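Local atomic coordinates of origin of replication complex subunit 1B (Arabidopsis thaliana, PDB entry 5HH7), a protein that binds replication origins as part of the origin recognition complex and reads the histone H3 tail through the BAH-PHD cassette seen here. Residues Asp52-Cys56 with Gly73-Leu79; Val147-Ala152 with Asp182-Ile188; Tyr175-Asp179 with Asp218-Phe224. Where two conformers were deposited one is given. Residue numbers count along the deposited sequence, not the author numbering.

The three contacts sample both halves of the BAH-PHD cassette. Contact 1 lies in the PHD finger. It brings together the four ligands of one zinc ion, and its segment 52-56 falls within a histone H3 binding region. Contacts 2 and 3 lie in the BAH domain, away from the zinc and H3 sites. Their centres are 39 and 38 Å from that of contact 1, on the opposite side of the chain's centre. Contacts 2 and 3 have centres 22 Å apart. They are linked by strand 175-184: its start serves contact 3 and its end contact 2. Their segments alternate along the chain, so the two contacts interlock in sequence.

Contact 1 of 3, residues Asp52-Cys56 with Gly73-Leu79. With ZN (zinc ion), chain C.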
loop_
_atom_site.group_PDB
_atom_site.type_symbol
_atom_site.label_atom_id
_atom_site.label_comp_id
_atom_site.label_asym_id
_atom_site.label_seq_id
_atom_site.Cartn_x
_atom_site.Cartn_y
_atom_site.Cartn_z
ATOM N N ASP A 52 8.392 -15.304 0.433
ATOM C CA ASP A 52 9.334 -16.289 0.949
ATOM C C ASP A 52 9.974 -15.790 2.233
ATOM O O ASP A 52 10.109 -14.585 2.436
ATOM C CB ASP A 52 10.441 -16.553 -0.074
ATOM C CG ASP A 52 9.934 -17.237 -1.324
ATOM O OD1 ASP A 52 10.402 -16.884 -2.428
ATOM O OD2 ASP A 52 9.075 -18.134 -1.202
ATOM N N CYS A 53 10.376 -16.712 3.101
ATOM C CA CYS A 53 11.222 -16.332 4.219
ATOM C C CYS A 53 12.610 -16.020 3.687
ATOM O O CYS A 53 13.128 -16.730 2.824
ATOM C CB CYS A 53 11.325 -17.436 5.262
ATOM S SG CYS A 53 12.675 -17.118 6.419
ATOM N N GLN A 54 13.216 -14.964 4.213
ATOM C CA GLN A 54 14.510 -14.514 3.726
ATOM C C GLN A 54 15.666 -15.326 4.300
ATOM O O GLN A 54 16.824 -15.096 3.954
ATOM C CB GLN A 54 14.697 -13.026 4.021
ATOM C CG GLN A 54 13.729 -12.141 3.261
ATOM C CD GLN A 54 13.811 -12.362 1.764
ATOM O OE1 GLN A 54 14.839 -12.090 1.143
ATOM N NE2 GLN A 54 12.733 -12.868 1.179
ATOM N N ILE A 55 15.349 -16.281 5.170
ATOM C CA ILE A 55 16.366 -17.131 5.778
ATOM C C ILE A 55 16.359 -18.552 5.210
ATOM O O ILE A 55 17.410 -19.086 4.853
ATOM C CB ILE A 55 16.208 -17.190 7.314
ATOM C CG1 ILE A 55 16.532 -15.830 7.938
ATOM C CG2 ILE A 55 17.112 -18.258 7.906
ATOM C CD1 ILE A 55 16.305 -15.769 9.431
ATOM N N CYS A 56 15.177 -19.158 5.122
ATOM C CA CYS A 56 15.065 -20.562 4.720
ATOM C C CYS A 56 14.551 -20.728 3.291
ATOM O O CYS A 56 14.886 -21.705 2.618
ATOM C CB CYS A 56 14.145 -21.325 5.675
ATOM S SG CYS A 56 12.413 -21.366 5.151
ATOM N N GLY A 73 10.272 -10.992 4.832
ATOM C CA GLY A 73 9.553 -11.958 5.642
ATOM C C GLY A 73 10.488 -12.925 6.343
ATOM O O GLY A 73 11.505 -13.331 5.781
ATOM N N PHE A 74 10.146 -13.284 7.577
ATOM C CA PHE A 74 10.967 -14.185 8.380
ATOM C C PHE A 74 10.097 -15.088 9.248
ATOM O O PHE A 74 9.260 -14.604 10.007
ATOM C CB PHE A 74 11.919 -13.390 9.283
ATOM C CG PHE A 74 12.847 -12.471 8.537
ATOM C CD1 PHE A 74 14.112 -12.894 8.164
ATOM C CD2 PHE A 74 12.456 -11.180 8.216
ATOM C CE1 PHE A 74 14.966 -12.049 7.480
ATOM C CE2 PHE A 74 13.303 -10.334 7.529
ATOM C CZ PHE A 74 14.560 -10.770 7.158
ATOM N N HIS A 75 10.292 -16.400 9.134
ATOM C CA HIS A 75 9.639 -17.341 10.037
ATOM C C HIS A 75 10.147 -17.101 11.455
ATOM O O HIS A 75 11.342 -16.882 11.658
ATOM C CB HIS A 75 9.930 -18.789 9.626
ATOM C CG HIS A 75 9.168 -19.247 8.419
ATOM N ND1 HIS A 75 9.730 -20.041 7.443
ATOM C CD2 HIS A 75 7.886 -19.038 8.040
ATOM C CE1 HIS A 75 8.833 -20.288 6.506
ATOM N NE2 HIS A 75 7.703 -19.694 6.847
ATOM N N LEU A 76 9.242 -17.137 12.430
ATOM C CA LEU A 76 9.621 -16.993 13.833
ATOM C C LEU A 76 10.619 -18.068 14.248
ATOM O O LEU A 76 11.617 -17.786 14.912
ATOM C CB LEU A 76 8.388 -17.077 14.737
ATOM C CG LEU A 76 7.365 -15.941 14.693
ATOM C CD1 LEU A 76 6.175 -16.282 15.577
ATOM C CD2 LEU A 76 7.996 -14.625 15.125
ATOM N N LYS A 77 10.341 -19.301 13.837
ATOM C CA LYS A 77 11.141 -20.459 14.223
ATOM C C LYS A 77 12.531 -20.444 13.600
ATOM O O LYS A 77 13.378 -21.267 13.942
ATOM C CB LYS A 77 10.437 -21.741 13.788
ATOM C CG LYS A 77 10.431 -21.926 12.279
ATOM C CD LYS A 77 10.087 -23.349 11.891
ATOM C CE LYS A 77 10.419 -23.609 10.433
ATOM N NZ LYS A 77 11.864 -23.406 10.140
ATOM N N CYS A 78 12.759 -19.520 12.674
ATOM C CA CYS A 78 14.009 -19.501 11.926
ATOM C C CYS A 78 14.935 -18.371 12.354
ATOM O O CYS A 78 16.078 -18.287 11.899
ATOM C CB CYS A 78 13.725 -19.442 10.428
ATOM S SG CYS A 78 12.835 -20.896 9.843
ATOM N N LEU A 79 14.444 -17.517 13.243
ATOM C CA LEU A 79 15.271 -16.465 13.818
ATOM C C LEU A 79 16.329 -17.085 14.736
ATOM O O LEU A 79 16.201 -18.236 15.155
ATOM C CB LEU A 79 14.403 -15.467 14.587
ATOM C CG LEU A 79 13.240 -14.871 13.787
ATOM C CD1 LEU A 79 12.429 -13.899 14.623
ATOM C CD2 LEU A 79 13.749 -14.193 12.532
HETATM ZN ZN ZN C . 12.305 -19.692 7.400
HETATM O O HOH W 1 10.436 -11.877 2.277
#
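Ile55 and Phe74 form the apolar centre. Ile55 CG1 meets the edge of the Phe74 ring at CD1, 3.8 Å away. The isoleucine side chain also reaches the end of the other segment: Ile55 CG2 lies 4.4 Å from Cys78 CB and Ile55 CD1 4.3 Å from Leu79 CD2. Gln54 adds its aliphatic part, CB lying 3.6 Å from Phe74 CE1. Beyond this cluster sits the zinc ion. Cys53, Cys56, His75 and Cys78 are its ligands, two from each segment, so the metal ties the segments together. His75 ND1 binds the zinc at 2.6 Å. Cys53 CB lies over the His75 ring face, a CH-pi contact 4.1 Å from its centroid. Cys53 SG also accepts hydrogen bonds from Ile55 N at 3.1 Å and Cys56 N at 3.5 Å, which curl 53-56 into a zinc knuckle. His75 N gives Cys53 SG a weak hydrogen bond at 3.7 Å. At the polar edge, Gln54 N donates to Gly73 O at 2.8 Å. Water 1 bridges Asp52 O and Gly73 N, both at 2.7 Å. Residues between the segments include Cys67 and Cys70, which bind the second zinc with Cys93 and Cys96. The ligand pairs thus alternate along the chain between the two metals. This is the cross-brace zinc topology of the PHD finger, a histone-reading module.

Contact 2 of 3, residues Val147-Ala152 with Asp182-Ile188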
loop_
_atom_site.group_PDB
_atom_site.type_symbol
_atom_site.label_atom_id
_atom_site.label_comp_id
_atom_site.label_asym_id
_atom_site.label_seq_id
_atom_site.Cartn_x
_atom_site.Cartn_y
_atom_site.Cartn_z
ATOM N N VAL A 147 -17.691 3.897 -21.266
ATOM C CA VAL A 147 -16.504 3.517 -20.501
ATOM C C VAL A 147 -16.524 4.118 -19.096
ATOM O O VAL A 147 -16.861 5.288 -18.921
ATOM C CB VAL A 147 -15.214 3.951 -21.230
ATOM C CG1 VAL A 147 -13.979 3.668 -20.377
ATOM C CG2 VAL A 147 -15.112 3.255 -22.581
ATOM N N TYR A 148 -16.173 3.309 -18.100
ATOM C CA TYR A 148 -16.126 3.769 -16.715
ATOM C C TYR A 148 -14.768 4.360 -16.336
ATOM O O TYR A 148 -13.717 3.847 -16.725
ATOM C CB TYR A 148 -16.503 2.639 -15.753
ATOM C CG TYR A 148 -17.995 2.404 -15.656
ATOM C CD1 TYR A 148 -18.664 1.659 -16.619
ATOM C CD2 TYR A 148 -18.734 2.934 -14.607
ATOM C CE1 TYR A 148 -20.030 1.444 -16.537
ATOM C CE2 TYR A 148 -20.101 2.724 -14.515
ATOM C CZ TYR A 148 -20.743 1.980 -15.483
ATOM O OH TYR A 148 -22.102 1.770 -15.397
ATOM N N TRP A 149 -14.810 5.442 -15.565
ATOM C CA TRP A 149 -13.621 6.183 -15.168
ATOM C C TRP A 149 -13.679 6.504 -13.684
ATOM O O TRP A 149 -14.741 6.442 -13.067
ATOM C CB TRP A 149 -13.555 7.517 -15.912
ATOM C CG TRP A 149 -13.257 7.452 -17.375
ATOM C CD1 TRP A 149 -14.100 7.047 -18.372
ATOM C CD2 TRP A 149 -12.041 7.852 -18.016
ATOM N NE1 TRP A 149 -13.473 7.149 -19.591
ATOM C CE2 TRP A 149 -12.208 7.641 -19.399
ATOM C CE3 TRP A 149 -10.819 8.354 -17.550
ATOM C CZ2 TRP A 149 -11.202 7.918 -20.323
ATOM C CZ3 TRP A 149 -9.821 8.628 -18.468
ATOM C CH2 TRP A 149 -10.019 8.410 -19.840
ATOM N N ILE A 150 -12.532 6.864 -13.118
ATOM C CA ILE A 150 -12.497 7.478 -11.798
ATOM C C ILE A 150 -11.704 8.773 -11.859
ATOM O O ILE A 150 -10.892 8.971 -12.765
ATOM C CB ILE A 150 -11.807 6.577 -10.737
ATOM C CG1 ILE A 150 -10.348 6.312 -11.125
ATOM C CG2 ILE A 150 -12.575 5.280 -10.527
ATOM C CD1 ILE A 150 -9.499 5.728 -10.006
ATOM N N ARG A 151 -11.958 9.671 -10.916
ATOM C CA ARG A 151 -11.041 10.771 -10.668
ATOM C C ARG A 151 -10.127 10.324 -9.538
ATOM O O ARG A 151 -10.578 10.145 -8.407
ATOM C CB ARG A 151 -11.787 12.049 -10.278
ATOM C CG ARG A 151 -10.869 13.256 -10.109
ATOM C CD ARG A 151 -11.648 14.549 -9.931
ATOM N NE ARG A 151 -10.775 15.720 -9.996
ATOM C CZ ARG A 151 -10.630 16.604 -9.014
ATOM N NH1 ARG A 151 -11.308 16.460 -7.884
ATOM N NH2 ARG A 151 -9.814 17.638 -9.165
ATOM N N ALA A 152 -8.855 10.119 -9.853
ATOM C CA ALA A 152 -7.899 9.625 -8.875
ATOM C C ALA A 152 -7.215 10.770 -8.145
ATOM O O ALA A 152 -6.796 11.739 -8.767
ATOM C CB ALA A 152 -6.861 8.748 -9.557
ATOM N N ASP A 182 -7.905 12.011 -14.330
ATOM C CA ASP A 182 -8.923 11.114 -14.857
ATOM C C ASP A 182 -8.258 9.828 -15.320
ATOM O O ASP A 182 -7.347 9.850 -16.148
ATOM C CB ASP A 182 -9.683 11.762 -16.013
ATOM C CG ASP A 182 -10.472 12.985 -15.582
ATOM O OD1 ASP A 182 -10.557 13.245 -14.363
ATOM O OD2 ASP A 182 -11.018 13.679 -16.465
ATOM N N ILE A 183 -8.722 8.710 -14.776
ATOM C CA ILE A 183 -8.127 7.407 -15.029
ATOM C C ILE A 183 -9.227 6.396 -15.330
ATOM O O ILE A 183 -10.226 6.334 -14.619
ATOM C CB ILE A 183 -7.336 6.923 -13.793
ATOM C CG1 ILE A 183 -6.141 7.841 -13.516
ATOM C CG2 ILE A 183 -6.873 5.487 -13.973
ATOM C CD1 ILE A 183 -4.981 7.649 -14.473
ATOM N N GLU A 184 -9.054 5.613 -16.389
ATOM C CA GLU A 184 -10.015 4.565 -16.710
ATOM C C GLU A 184 -10.006 3.508 -15.610
ATOM O O GLU A 184 -8.944 3.149 -15.100
ATOM C CB GLU A 184 -9.681 3.926 -18.058
ATOM C CG GLU A 184 -9.871 4.854 -19.244
ATOM C CD GLU A 184 -8.989 4.483 -20.421
ATOM O OE1 GLU A 184 -9.510 4.395 -21.553
ATOM O OE2 GLU A 184 -7.772 4.288 -20.214
ATOM N N MET A 185 -11.185 3.013 -15.243
ATOM C CA MET A 185 -11.292 2.000 -14.194
ATOM C C MET A 185 -10.553 0.720 -14.573
ATOM O O MET A 185 -10.164 -0.063 -13.708
ATOM C CB MET A 185 -12.757 1.691 -13.869
ATOM C CG MET A 185 -13.478 2.805 -13.124
ATOM S SD MET A 185 -15.008 2.240 -12.352
ATOM C CE MET A 185 -14.363 1.272 -10.992
ATOM N N GLU A 186 -10.362 0.523 -15.873
ATOM C CA GLU A 186 -9.587 -0.600 -16.385
ATOM C C GLU A 186 -8.142 -0.561 -15.879
ATOM O O GLU A 186 -7.468 -1.589 -15.816
ATOM C CB GLU A 186 -9.609 -0.585 -17.915
ATOM C CG GLU A 186 -8.934 -1.775 -18.573
ATOM C CD GLU A 186 -8.792 -1.605 -20.072
ATOM O OE1 GLU A 186 -9.572 -0.826 -20.662
ATOM O OE2 GLU A 186 -7.891 -2.240 -20.660
ATOM N N CYS A 187 -7.676 0.630 -15.512
ATOM C CA CYS A 187 -6.304 0.803 -15.037
ATOM C C CYS A 187 -6.129 0.475 -13.556
ATOM O O CYS A 187 -5.004 0.427 -13.058
ATOM C CB CYS A 187 -5.817 2.226 -15.315
ATOM S SG CYS A 187 -5.754 2.639 -17.067
ATOM N N ILE A 188 -7.237 0.267 -12.854
ATOM C CA ILE A 188 -7.180 -0.120 -11.448
ATOM C C ILE A 188 -6.738 -1.572 -11.330
ATOM O O ILE A 188 -7.280 -2.443 -12.005
ATOM C CB ILE A 188 -8.552 0.026 -10.764
ATOM C CG1 ILE A 188 -8.986 1.494 -10.731
ATOM C CG2 ILE A 188 -8.511 -0.559 -9.352
ATOM C CD1 ILE A 188 -10.420 1.689 -10.264
HETATM O O HOH W 2 -12.374 1.588 -17.916
#
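Neighbouring antiparallel strands of the curled BAH-domain sheet pair here, strand 148-156 with strand 175-184. The short segments 148-152 and 182-184 approach to 4.7 Å between axes, and their directions differ by 142°. The backbone bonds set the register. Ile150 and Ile183 form a hydrogen-bonded pair: Ile150 N to Ile183 O is 2.8 Å and Ile183 N to Ile150 O is 3.0 Å. Trp149-Glu184 and Arg151-Asp182 are the non-hydrogen-bonded pairs around it. A further bond, Met185 N to Tyr148 O at 3.1 Å, continues the pairing to the start of the 3-10 turn 185-187.

Apolar packing gathers on the face of Ile150 and Ile183. Ile150 CG1 lies 4.1 Å from Ile183 CB, its CG2 3.7 Å from Met185 CG, and its CD1 4.2 Å from Ile188 CD1. Ala152 CB meets Ile183 CG1 at 4.1 Å. Met185 also packs on Phe21 and Phe26.

Two aromatic contacts join in. Met185 SD makes an oblique Met-aromatic contact with Tyr148, 5.4 Å from the ring centroid. Glu184 CG sits over the six-membered ring of Trp149, a CH-pi contact 3.5 Å from its centroid.

The charges turn to other partners: Arg151 to Asp137, Asp182 to Arg13, and Glu184 to Arg37. Water 2 closes the strand end, donating to Tyr148 O at 2.9 Å and accepting from Glu186 N at 3.1 Å.

Contact 3 of 3, residues Tyr175-Asp179 with Asp218-Phe224; sequences YLTND and DVHWRSF
This is a side-chain contact between the start of strand 175-184 and the turn that joins strands 210-218 and 223-226 in the BAH domain. The CA atoms come closest at Asn178-Asp218, 5.5 Å, while Tyr175 and Phe224 stand 8.7 Å apart. Residues 175-177 are extended, and the chain turns a corner at Asn178 (phi/psi -102/26). Thr177 takes rotamer p, and its OG1 accepts from Asp179 N at 3.0 Å, forming an ST turn at that corner. Thr177 OG1 is also hydrogen-bonded to Trp154 O. In the other segment, residues 219-221 have helical backbone angles, and Arg222 is left-handed at 52/49. Arg222 and Ser223 both face Asp218, a G1 beta bulge that closes this beta hairpin. Asp218 N donates to Ser223 O at 2.9 Å. Asp218 has chi1 t, and its OD1 accepts from Trp221 N at 2.9 Å, an Asx motif. Asp218 OD2 accepts from Asn178 ND2 at 2.9 Å, the direct hydrogen bond between the segments. Asn178 ND2 also bonds to Glu216. Water 3 adds a bridge: it accepts from Asn178 N at 2.9 Å and Val219 N at 3.0 Å, and donates to Asp179 OD1 at 2.9 Å. Val219 CG2 lies 4.0 Å from Thr177 CB. Tyr175 and Phe224, both chi1 m, stack edge-to-face. The Phe224 edge points at the Tyr175 face, with centroids 4.7 Å apart, planes at 65°, and Phe224 CE2 3.5 Å from Tyr175 CZ.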
loop_
_atom_site.group_PDB
_atom_site.type_symbol
_atom_site.label_atom_id
_atom_site.label_comp_id
_atom_site.label_asym_id
_atom_site.label_seq_id
_atom_site.Cartn_x
_atom_site.Cartn_y
_atom_site.Cartn_z
ATOM N N TYR A 175 1.913 9.805 1.471
ATOM C CA TYR A 175 1.288 11.119 1.580
ATOM C C TYR A 175 0.171 11.206 0.554
ATOM O O TYR A 175 0.319 10.714 -0.564
ATOM C CB TYR A 175 2.297 12.223 1.278
ATOM C CG TYR A 175 3.494 12.252 2.192
ATOM C CD1 TYR A 175 3.347 12.125 3.568
ATOM C CD2 TYR A 175 4.774 12.414 1.679
ATOM C CE1 TYR A 175 4.450 12.155 4.410
ATOM C CE2 TYR A 175 5.880 12.445 2.509
ATOM C CZ TYR A 175 5.712 12.316 3.873
ATOM O OH TYR A 175 6.816 12.352 4.695
ATOM N N LEU A 176 -0.944 11.829 0.927
ATOM C CA LEU A 176 -2.024 12.072 -0.023
ATOM C C LEU A 176 -1.835 13.437 -0.677
ATOM O O LEU A 176 -1.936 14.468 -0.019
ATOM C CB LEU A 176 -3.385 12.004 0.670
ATOM C CG LEU A 176 -4.587 12.109 -0.274
ATOM C CD1 LEU A 176 -4.482 11.066 -1.376
ATOM C CD2 LEU A 176 -5.896 11.954 0.494
ATOM N N THR A 177 -1.550 13.449 -1.975
ATOM C CA THR A 177 -1.262 14.708 -2.648
ATOM C C THR A 177 -2.537 15.444 -3.029
ATOM O O THR A 177 -3.646 14.930 -2.858
ATOM C CB THR A 177 -0.444 14.491 -3.931
ATOM O OG1 THR A 177 -1.292 13.942 -4.950
ATOM C CG2 THR A 177 0.715 13.549 -3.671
ATOM N N ASN A 178 -2.364 16.656 -3.547
ATOM C CA ASN A 178 -3.455 17.394 -4.153
ATOM C C ASN A 178 -3.364 17.326 -5.674
ATOM O O ASN A 178 -3.831 18.221 -6.377
ATOM C CB ASN A 178 -3.458 18.843 -3.665
ATOM C CG ASN A 178 -3.720 18.947 -2.174
ATOM O OD1 ASN A 178 -4.515 18.186 -1.619
ATOM N ND2 ASN A 178 -3.046 19.887 -1.515
ATOM N N ASP A 179 -2.740 16.259 -6.167
ATOM C CA ASP A 179 -2.704 15.965 -7.595
ATOM C C ASP A 179 -3.866 15.042 -7.945
ATOM O O ASP A 179 -4.067 14.020 -7.286
ATOM C CB ASP A 179 -1.388 15.280 -7.972
ATOM C CG ASP A 179 -0.211 16.241 -8.014
ATOM O OD1 ASP A 179 -0.358 17.399 -7.566
ATOM O OD2 ASP A 179 0.867 15.828 -8.496
ATOM N N ASP A 218 0.906 18.965 -0.298
ATOM C CA ASP A 218 0.727 19.806 -1.472
ATOM C C ASP A 218 2.039 19.880 -2.226
ATOM O O ASP A 218 3.015 20.448 -1.738
ATOM C CB ASP A 218 0.247 21.210 -1.111
ATOM C CG ASP A 218 -0.197 21.993 -2.335
ATOM O OD1 ASP A 218 0.661 22.625 -2.990
ATOM O OD2 ASP A 218 -1.403 21.956 -2.658
ATOM N N VAL A 219 2.053 19.293 -3.417
ATOM C CA VAL A 219 3.272 19.166 -4.201
ATOM C C VAL A 219 3.821 20.524 -4.652
ATOM O O VAL A 219 5.034 20.711 -4.736
ATOM C CB VAL A 219 3.050 18.230 -5.413
ATOM C CG1 VAL A 219 4.315 18.113 -6.252
ATOM C CG2 VAL A 219 2.586 16.849 -4.935
ATOM N N HIS A 220 2.929 21.473 -4.926
ATOM C CA HIS A 220 3.348 22.805 -5.358
ATOM C C HIS A 220 4.001 23.606 -4.232
ATOM O O HIS A 220 5.050 24.227 -4.425
ATOM C CB HIS A 220 2.165 23.594 -5.928
ATOM C CG HIS A 220 1.741 23.150 -7.292
ATOM N ND1 HIS A 220 0.712 22.254 -7.500
ATOM C CD2 HIS A 220 2.207 23.476 -8.521
ATOM C CE1 HIS A 220 0.563 22.051 -8.796
ATOM N NE2 HIS A 220 1.458 22.781 -9.439
ATOM N N TRP A 221 3.373 23.596 -3.061
ATOM C CA TRP A 221 3.878 24.368 -1.930
ATOM C C TRP A 221 4.874 23.576 -1.102
ATOM O O TRP A 221 5.536 24.133 -0.221
ATOM C CB TRP A 221 2.725 24.862 -1.052
ATOM C CG TRP A 221 1.908 25.915 -1.718
ATOM C CD1 TRP A 221 0.617 25.806 -2.142
ATOM C CD2 TRP A 221 2.336 27.238 -2.065
ATOM N NE1 TRP A 221 0.209 26.984 -2.722
ATOM C CE2 TRP A 221 1.245 27.879 -2.686
ATOM C CE3 TRP A 221 3.535 27.943 -1.908
ATOM C CZ2 TRP A 221 1.317 29.192 -3.148
ATOM C CZ3 TRP A 221 3.603 29.247 -2.367
ATOM C CH2 TRP A 221 2.501 29.858 -2.978
ATOM N N ARG A 222 4.982 22.284 -1.405
ATOM C CA ARG A 222 5.854 21.371 -0.671
ATOM C C ARG A 222 5.585 21.478 0.822
ATOM O O ARG A 222 6.502 21.627 1.632
ATOM C CB ARG A 222 7.322 21.637 -1.009
ATOM C CG ARG A 222 7.634 21.310 -2.464
ATOM C CD ARG A 222 8.917 21.957 -2.952
ATOM N NE ARG A 222 9.126 21.686 -4.371
ATOM C CZ ARG A 222 10.092 22.229 -5.101
ATOM N NH1 ARG A 222 10.945 23.083 -4.549
ATOM N NH2 ARG A 222 10.204 21.919 -6.388
ATOM N N SER A 223 4.303 21.406 1.168
ATOM C CA SER A 223 3.857 21.603 2.538
ATOM C C SER A 223 2.944 20.467 2.978
ATOM O O SER A 223 2.314 19.807 2.149
ATOM C CB SER A 223 3.128 22.942 2.667
ATOM O OG SER A 223 2.010 22.987 1.795
ATOM N N PHE A 224 2.871 20.252 4.288
ATOM C CA PHE A 224 2.072 19.165 4.841
ATOM C C PHE A 224 0.934 19.682 5.703
ATOM O O PHE A 224 1.056 20.709 6.374
ATOM C CB PHE A 224 2.944 18.218 5.669
ATOM C CG PHE A 224 3.990 17.501 4.871
ATOM C CD1 PHE A 224 5.249 18.052 4.705
ATOM C CD2 PHE A 224 3.715 16.273 4.289
ATOM C CE1 PHE A 224 6.218 17.393 3.968
ATOM C CE2 PHE A 224 4.682 15.607 3.557
ATOM C CZ PHE A 224 5.933 16.167 3.394
HETATM O O HOH W 3 -0.425 18.428 -4.861
#